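Local coordinates for alcohol dehydrogenase, zinc-containing (Thermotoga maritima, PDB 3IP1) that catalyses the NAD(+)-dependent oxidation of scyllo-inosose to 3-dehydro-scyllo-inosose, probably as a step in myo-inositol breakdown, at the interface of chains A and B and the interface of chains A and C. Residues are numbered along the deposited sequence; one frame, centred on the assembly and turned at random. Chains: chain A/B/C, Alcohol dehydrogenase, zinc-containing.

Contact 1: the interface of chains A and B. Residues chain A 146, 207, 339-340; chain B 331, 334-337.
The guanidinium of A:Arg207 lies between CB of A:Val339, offset on one face, and CG of B:Arg335, over the centre of the other and 3.7 Å from CZ, and its end grips the amide of B:Gln337. NH1 and NH2 both donate to the amide oxygen OE1, NH2 at 3.0 Å from OE1, which sits in the guanidinium plane; the planes of the two groups are steeply inclined. NE, on the neighbouring edge, donates to the backbone O of A:Gly340 at 2.7 Å, with a weak second bond from NH2; together with the OE1 bonds this limits its rotation. Bends at chi2 (-62°) and chi3 (-75°) bring the chain round to both acceptors. Were A:Arg207 an alanine, OE1 of B:Gln337 and O of A:Gly340 would probably lose these donors, and the stem of B:Arg335 would keep A:His146 on one side but lose its packing on the other. That stem, extended from CG to NE with CG anti to the backbone N (chi1 -151°), also crosses the imidazole of A:His146, its CB over the ring face 3.4 Å from NE2. A water joins the backbone O of A:His146 to the guanidinium of B:Arg334. CG1 of A:Val339 packs on CB of B:Gln337 at 3.7 Å, and the two form an antiparallel bridge between the 337-340 strands of both chains, while A:Arg207 ends helix 194-207. The enzyme is a homodimer; such strand pairing is typical of dimeric alcohol dehydrogenases.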
loop_
_atom_site.group_PDB
_atom_site.type_symbol
_atom_site.label_atom_id
_atom_site.label_comp_id
_atom_site.label_asym_id
_atom_site.label_seq_id
_atom_site.Cartn_x
_atom_site.Cartn_y
_atom_site.Cartn_z
ATOM N N HIS A 146 -1.884 -2.866 -19.842
ATOM C CA HIS A 146 -3.017 -2.036 -20.231
ATOM C C HIS A 146 -2.614 -0.996 -21.285
ATOM O O HIS A 146 -3.320 -0.005 -21.504
ATOM C CB HIS A 146 -3.630 -1.438 -18.972
ATOM C CG HIS A 146 -4.083 -2.497 -18.027
ATOM N ND1 HIS A 146 -5.317 -3.098 -18.143
ATOM C CD2 HIS A 146 -3.423 -3.171 -17.052
ATOM C CE1 HIS A 146 -5.425 -4.055 -17.233
ATOM N NE2 HIS A 146 -4.286 -4.126 -16.567
ATOM N N ARG A 207 -1.940 -7.942 -8.583
ATOM C CA ARG A 207 -3.322 -7.465 -8.514
ATOM C C ARG A 207 -4.020 -7.845 -7.212
ATOM O O ARG A 207 -4.676 -7.018 -6.594
ATOM C CB ARG A 207 -4.136 -8.008 -9.707
ATOM C CG ARG A 207 -3.730 -7.411 -11.046
ATOM C CD ARG A 207 -3.958 -5.904 -11.048
ATOM N NE ARG A 207 -5.385 -5.602 -11.166
ATOM C CZ ARG A 207 -6.021 -4.649 -10.498
ATOM N NH1 ARG A 207 -5.376 -3.879 -9.638
ATOM N NH2 ARG A 207 -7.312 -4.457 -10.711
ATOM N N VAL A 339 -10.866 -7.705 -7.314
ATOM C CA VAL A 339 -9.950 -7.149 -8.308
ATOM C C VAL A 339 -9.993 -8.000 -9.580
ATOM O O VAL A 339 -10.088 -9.232 -9.537
ATOM C CB VAL A 339 -8.466 -7.025 -7.780
ATOM C CG1 VAL A 339 -8.395 -6.174 -6.504
ATOM C CG2 VAL A 339 -7.848 -8.390 -7.509
ATOM N N GLY A 340 -9.937 -7.341 -10.722
ATOM C CA GLY A 340 -9.748 -8.051 -11.956
ATOM C C GLY A 340 -8.269 -8.060 -12.287
ATOM O O GLY A 340 -7.518 -7.173 -11.867
ATOM N N PHE B 331 -13.494 -5.053 -15.304
ATOM C CA PHE B 331 -12.519 -4.837 -14.246
ATOM C C PHE B 331 -11.152 -5.414 -14.565
ATOM O O PHE B 331 -10.137 -4.810 -14.218
ATOM C CB PHE B 331 -13.095 -5.297 -12.918
ATOM C CG PHE B 331 -14.226 -4.420 -12.461
ATOM C CD1 PHE B 331 -13.986 -3.348 -11.605
ATOM C CD2 PHE B 331 -15.521 -4.613 -12.957
ATOM C CE1 PHE B 331 -15.023 -2.499 -11.213
ATOM C CE2 PHE B 331 -16.571 -3.770 -12.577
ATOM C CZ PHE B 331 -16.328 -2.723 -11.693
ATOM N N ARG B 334 -9.650 -2.995 -17.591
ATOM C CA ARG B 334 -9.329 -1.616 -17.184
ATOM C C ARG B 334 -8.531 -1.546 -15.862
ATOM O O ARG B 334 -8.291 -0.456 -15.312
ATOM C CB ARG B 334 -10.601 -0.753 -17.104
ATOM C CG ARG B 334 -11.535 -0.818 -18.348
ATOM C CD ARG B 334 -10.819 -0.549 -19.671
ATOM N NE ARG B 334 -10.215 0.798 -19.764
ATOM C CZ ARG B 334 -8.934 1.023 -20.042
ATOM N NH1 ARG B 334 -8.475 2.265 -20.124
ATOM N NH2 ARG B 334 -8.107 0.003 -20.261
ATOM N N ARG B 335 -8.110 -2.710 -15.368
ATOM C CA ARG B 335 -7.306 -2.777 -14.140
ATOM C C ARG B 335 -8.021 -2.051 -12.999
ATOM O O ARG B 335 -7.474 -1.145 -12.379
ATOM C CB ARG B 335 -5.899 -2.172 -14.367
ATOM C CG ARG B 335 -4.824 -2.794 -13.481
ATOM C CD ARG B 335 -3.478 -2.066 -13.667
ATOM N NE ARG B 335 -2.366 -2.833 -13.107
ATOM C CZ ARG B 335 -1.956 -2.761 -11.840
ATOM N NH1 ARG B 335 -0.928 -3.509 -11.434
ATOM N NH2 ARG B 335 -2.561 -1.930 -10.979
ATOM N N ALA B 336 -9.250 -2.469 -12.730
ATOM C CA ALA B 336 -10.096 -1.749 -11.808
ATOM C C ALA B 336 -10.527 -2.667 -10.680
ATOM O O ALA B 336 -10.370 -3.880 -10.764
ATOM C CB ALA B 336 -11.297 -1.159 -12.545
ATOM N N GLN B 337 -11.061 -2.088 -9.616
ATOM C CA GLN B 337 -11.452 -2.901 -8.470
ATOM C C GLN B 337 -12.685 -2.351 -7.771
ATOM O O GLN B 337 -13.064 -1.209 -8.001
ATOM C CB GLN B 337 -10.279 -3.088 -7.479
ATOM C CG GLN B 337 -9.527 -1.836 -7.055
ATOM C CD GLN B 337 -8.487 -1.372 -8.085
ATOM O OE1 GLN B 337 -7.844 -2.183 -8.767
ATOM N NE2 GLN B 337 -8.327 -0.059 -8.209
HETATM O O HOH W 1 -5.666 1.108 -21.250
#

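Contact 2: the interface of chains A and C. Residues chain A 113-116; chain C 308.
A turn of chain A running from A:Arg113 to A:Asn116, between strands 111-112 and 117-118, offers successive backbone carbonyls to the guanidinium of C:Arg308. NH2 of C:Arg308 donates to the backbone O of A:Arg113 at 2.8 Å, approaching nearly in line with that carbonyl, although the oxygen is tilted from the guanidinium plane. NH1 of C:Arg308 reaches the next carbonyl, O of A:Arg114, at 2.7 Å. Here the relation is reversed: the oxygen is close to the guanidinium plane, but the nitrogen stands well above the carbonyl plane, 56° out of it, and uses no lone pair directly. The stem of C:Arg308 keeps CG anti to the carbonyl carbon (chi1 -68°) and then bends at chi3 (60°), which presents the terminal nitrogens to the turn. CB of A:Asn116 flanks the same group, 3.7 Å from NH2 of C:Arg308. Because the acceptors are main-chain oxygens, the contact probably depends more on the path of the turn than on its side chains. The positive charge of the guanidinium would probably be eased by the carbonyl dipoles converging on it. This association is seen in the deposited assembly and need not be the dimer of the enzyme. C:Arg308 projects from the loop between helix 293-306 and strand 313-316 of its chain, whereas the receiving turn belongs to the GroES-like region of chain A; two-fold symmetry repeats the arrangement.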
loop_
_atom_site.group_PDB
_atom_site.type_symbol
_atom_site.label_atom_id
_atom_site.label_comp_id
_atom_site.label_asym_id
_atom_site.label_seq_id
_atom_site.Cartn_x
_atom_site.Cartn_y
_atom_site.Cartn_z
ATOM N N ARG A 113 18.714 -7.539 -20.075
ATOM C CA ARG A 113 18.593 -6.959 -18.736
ATOM C C ARG A 113 19.488 -7.621 -17.690
ATOM O O ARG A 113 19.957 -6.937 -16.782
ATOM C CB ARG A 113 17.153 -6.982 -18.244
ATOM C CG ARG A 113 16.310 -5.843 -18.772
ATOM C CD ARG A 113 14.872 -6.049 -18.378
ATOM N NE ARG A 113 14.239 -7.046 -19.244
ATOM C CZ ARG A 113 13.318 -6.775 -20.164
ATOM N NH1 ARG A 113 12.825 -7.762 -20.919
ATOM N NH2 ARG A 113 12.895 -5.522 -20.330
ATOM N N ARG A 114 19.730 -8.931 -17.817
ATOM C CA ARG A 114 20.669 -9.635 -16.925
ATOM C C ARG A 114 22.028 -8.928 -16.808
ATOM O O ARG A 114 22.598 -8.862 -15.721
ATOM C CB ARG A 114 20.893 -11.095 -17.354
ATOM C CG ARG A 114 21.800 -11.878 -16.365
ATOM C CD ARG A 114 22.081 -13.323 -16.768
ATOM N NE ARG A 114 22.672 -13.450 -18.101
ATOM C CZ ARG A 114 23.976 -13.402 -18.383
ATOM N NH1 ARG A 114 24.882 -13.200 -17.434
ATOM N NH2 ARG A 114 24.381 -13.547 -19.633
ATOM N N THR A 115 22.533 -8.397 -17.922
ATOM C CA THR A 115 23.888 -7.838 -17.963
ATOM C C THR A 115 23.905 -6.352 -18.263
ATOM O O THR A 115 24.929 -5.706 -18.099
ATOM C CB THR A 115 24.735 -8.525 -19.044
ATOM O OG1 THR A 115 24.079 -8.390 -20.316
ATOM C CG2 THR A 115 24.931 -10.008 -18.713
ATOM N N ASN A 116 22.777 -5.810 -18.707
ATOM C CA ASN A 116 22.732 -4.477 -19.298
ATOM C C ASN A 116 23.678 -4.320 -20.495
ATOM O O ASN A 116 24.161 -3.233 -20.791
ATOM C CB ASN A 116 22.965 -3.375 -18.259
ATOM C CG ASN A 116 22.498 -2.010 -18.752
ATOM O OD1 ASN A 116 21.475 -1.899 -19.443
ATOM N ND2 ASN A 116 23.242 -0.971 -18.404
ATOM N N ARG C 308 22.200 -3.988 -8.171
ATOM C CA ARG C 308 21.370 -3.478 -9.247
ATOM C C ARG C 308 19.857 -3.419 -8.883
ATOM O O ARG C 308 19.118 -2.609 -9.434
ATOM C CB ARG C 308 21.669 -4.251 -10.531
ATOM C CG ARG C 308 23.089 -3.945 -11.054
ATOM C CD ARG C 308 23.411 -4.714 -12.323
ATOM N NE ARG C 308 22.481 -4.405 -13.414
ATOM C CZ ARG C 308 22.180 -5.253 -14.405
ATOM N NH1 ARG C 308 22.729 -6.460 -14.429
ATOM N NH2 ARG C 308 21.324 -4.906 -15.367
#

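Contact 3: the interface of chains A and C. Residues chain A 201, 232, 236, 352, 356; chain C 213-214, 237.
Helices 194-207 and 349-358 of chain A, with A:Ala236 just beyond helix 224-235, receive the loop of chain C that carries C:Pro213 and C:Gly214 ahead of strand 216-220. C:Gly237, in the loop after helix 224-235 of chain C, lies at the margin. The proline is the centre of the patch and has different neighbours on its ring and its carbonyl. Its ring carbon CB rests against CD2 of A:Leu356 at 3.7 Å, and the two side chains run alongside each other in the same direction. On another side of the ring, CG meets the methyl CB of A:Ala236, also at 3.7 Å. The other branch of the leucine, CD1, turns to the backbone, 3.7 Å from N of C:Gly214 and 3.8 Å from O of C:Gly237. The leucine therefore parts its methyls between the proline and the glycines, whose lack of side chains is likely to let the branch come up against the main chain. The aliphatic stem of A:Arg352 lies beside the proline carbonyl, CB 3.6 Å from O of C:Pro213. The tyrosine supplies the polar tie: A:Tyr201 has CG anti to its own backbone N (chi1 -167°), which directs the phenol away from helix 194-207 and toward chain C. Its hydroxyl OH donates to O of C:Pro213 at 2.6 Å, in the carbonyl plane and on a lone pair.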
loop_
_atom_site.group_PDB
_atom_site.type_symbol
_atom_site.label_atom_id
_atom_site.label_comp_id
_atom_site.label_asym_id
_atom_site.label_seq_id
_atom_site.Cartn_x
_atom_site.Cartn_y
_atom_site.Cartn_z
ATOM N N TYR A 201 0.896 -15.285 -11.298
ATOM C CA TYR A 201 1.655 -14.437 -10.380
ATOM C C TYR A 201 1.094 -13.016 -10.356
ATOM O O TYR A 201 0.875 -12.471 -9.286
ATOM C CB TYR A 201 3.140 -14.441 -10.756
ATOM C CG TYR A 201 4.078 -13.854 -9.718
ATOM C CD1 TYR A 201 4.152 -12.472 -9.514
ATOM C CD2 TYR A 201 4.938 -14.682 -8.972
ATOM C CE1 TYR A 201 5.039 -11.919 -8.566
ATOM C CE2 TYR A 201 5.829 -14.151 -8.047
ATOM C CZ TYR A 201 5.870 -12.762 -7.841
ATOM O OH TYR A 201 6.741 -12.218 -6.921
ATOM N N ILE A 232 2.619 -20.861 -6.373
ATOM C CA ILE A 232 3.089 -19.531 -5.979
ATOM C C ILE A 232 2.692 -19.205 -4.541
ATOM O O ILE A 232 3.511 -18.712 -3.751
ATOM C CB ILE A 232 2.552 -18.424 -6.916
ATOM C CG1 ILE A 232 3.240 -18.504 -8.299
ATOM C CG2 ILE A 232 2.787 -17.059 -6.290
ATOM C CD1 ILE A 232 2.361 -17.890 -9.457
ATOM N N ALA A 236 4.610 -18.637 -1.162
ATOM C CA ALA A 236 4.389 -17.339 -0.519
ATOM C C ALA A 236 4.046 -17.445 0.967
ATOM O O ALA A 236 3.868 -16.419 1.639
ATOM C CB ALA A 236 3.291 -16.574 -1.235
ATOM N N ARG A 352 11.030 -12.495 -11.352
ATOM C CA ARG A 352 10.804 -13.126 -10.064
ATOM C C ARG A 352 10.255 -14.540 -10.238
ATOM O O ARG A 352 10.590 -15.423 -9.455
ATOM C CB ARG A 352 9.849 -12.304 -9.180
ATOM C CG ARG A 352 10.473 -11.085 -8.497
ATOM C CD ARG A 352 9.391 -10.363 -7.686
ATOM N NE ARG A 352 9.833 -9.114 -7.066
ATOM C CZ ARG A 352 9.615 -7.901 -7.570
ATOM N NH1 ARG A 352 8.980 -7.742 -8.734
ATOM N NH2 ARG A 352 10.043 -6.839 -6.913
ATOM N N LEU A 356 12.102 -17.776 -8.726
ATOM C CA LEU A 356 11.316 -18.721 -7.952
ATOM C C LEU A 356 11.533 -20.156 -8.479
ATOM O O LEU A 356 11.848 -21.074 -7.716
ATOM C CB LEU A 356 9.846 -18.311 -8.031
ATOM C CG LEU A 356 8.879 -18.468 -6.868
ATOM C CD1 LEU A 356 9.496 -18.322 -5.469
ATOM C CD2 LEU A 356 7.762 -17.484 -7.068
ATOM N N PRO C 213 7.350 -13.165 -3.601
ATOM C CA PRO C 213 8.088 -14.410 -3.813
ATOM C C PRO C 213 9.082 -14.257 -4.980
ATOM O O PRO C 213 8.761 -13.615 -5.989
ATOM C CB PRO C 213 6.982 -15.420 -4.119
ATOM C CG PRO C 213 5.819 -14.896 -3.356
ATOM C CD PRO C 213 5.898 -13.399 -3.502
ATOM N N GLY C 214 10.292 -14.774 -4.790
ATOM C CA GLY C 214 11.387 -14.572 -5.734
ATOM C C GLY C 214 12.413 -13.529 -5.311
ATOM O O GLY C 214 13.510 -13.528 -5.832
ATOM N N GLY C 237 8.777 -16.932 0.702
ATOM C CA GLY C 237 9.130 -17.149 -0.699
ATOM C C GLY C 237 10.394 -16.467 -1.178
ATOM O O GLY C 237 10.596 -16.300 -2.384
#

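Contact 1 joins chains A and B, whereas contacts 2 and 3 are parts of the A-C interface, with centres of their C-alpha atoms about 20 Å apart. Contact 1 lies about 21 Å from contact 3 and 30 Å from contact 2. Helix 194-207 serves both interfaces: A:Tyr201 faces chain C and A:Arg207, further along, faces chain B. The enzyme is a homodimer, and the strand pairing of contact 1 fits that; the A-C association may therefore be a crystal or higher-order arrangement. All three centres lie about 24 Å or more from the probable charge-relay residues, B:Ser70 and B:His73 for contact 1, A:Ser70 and A:His73 for the others.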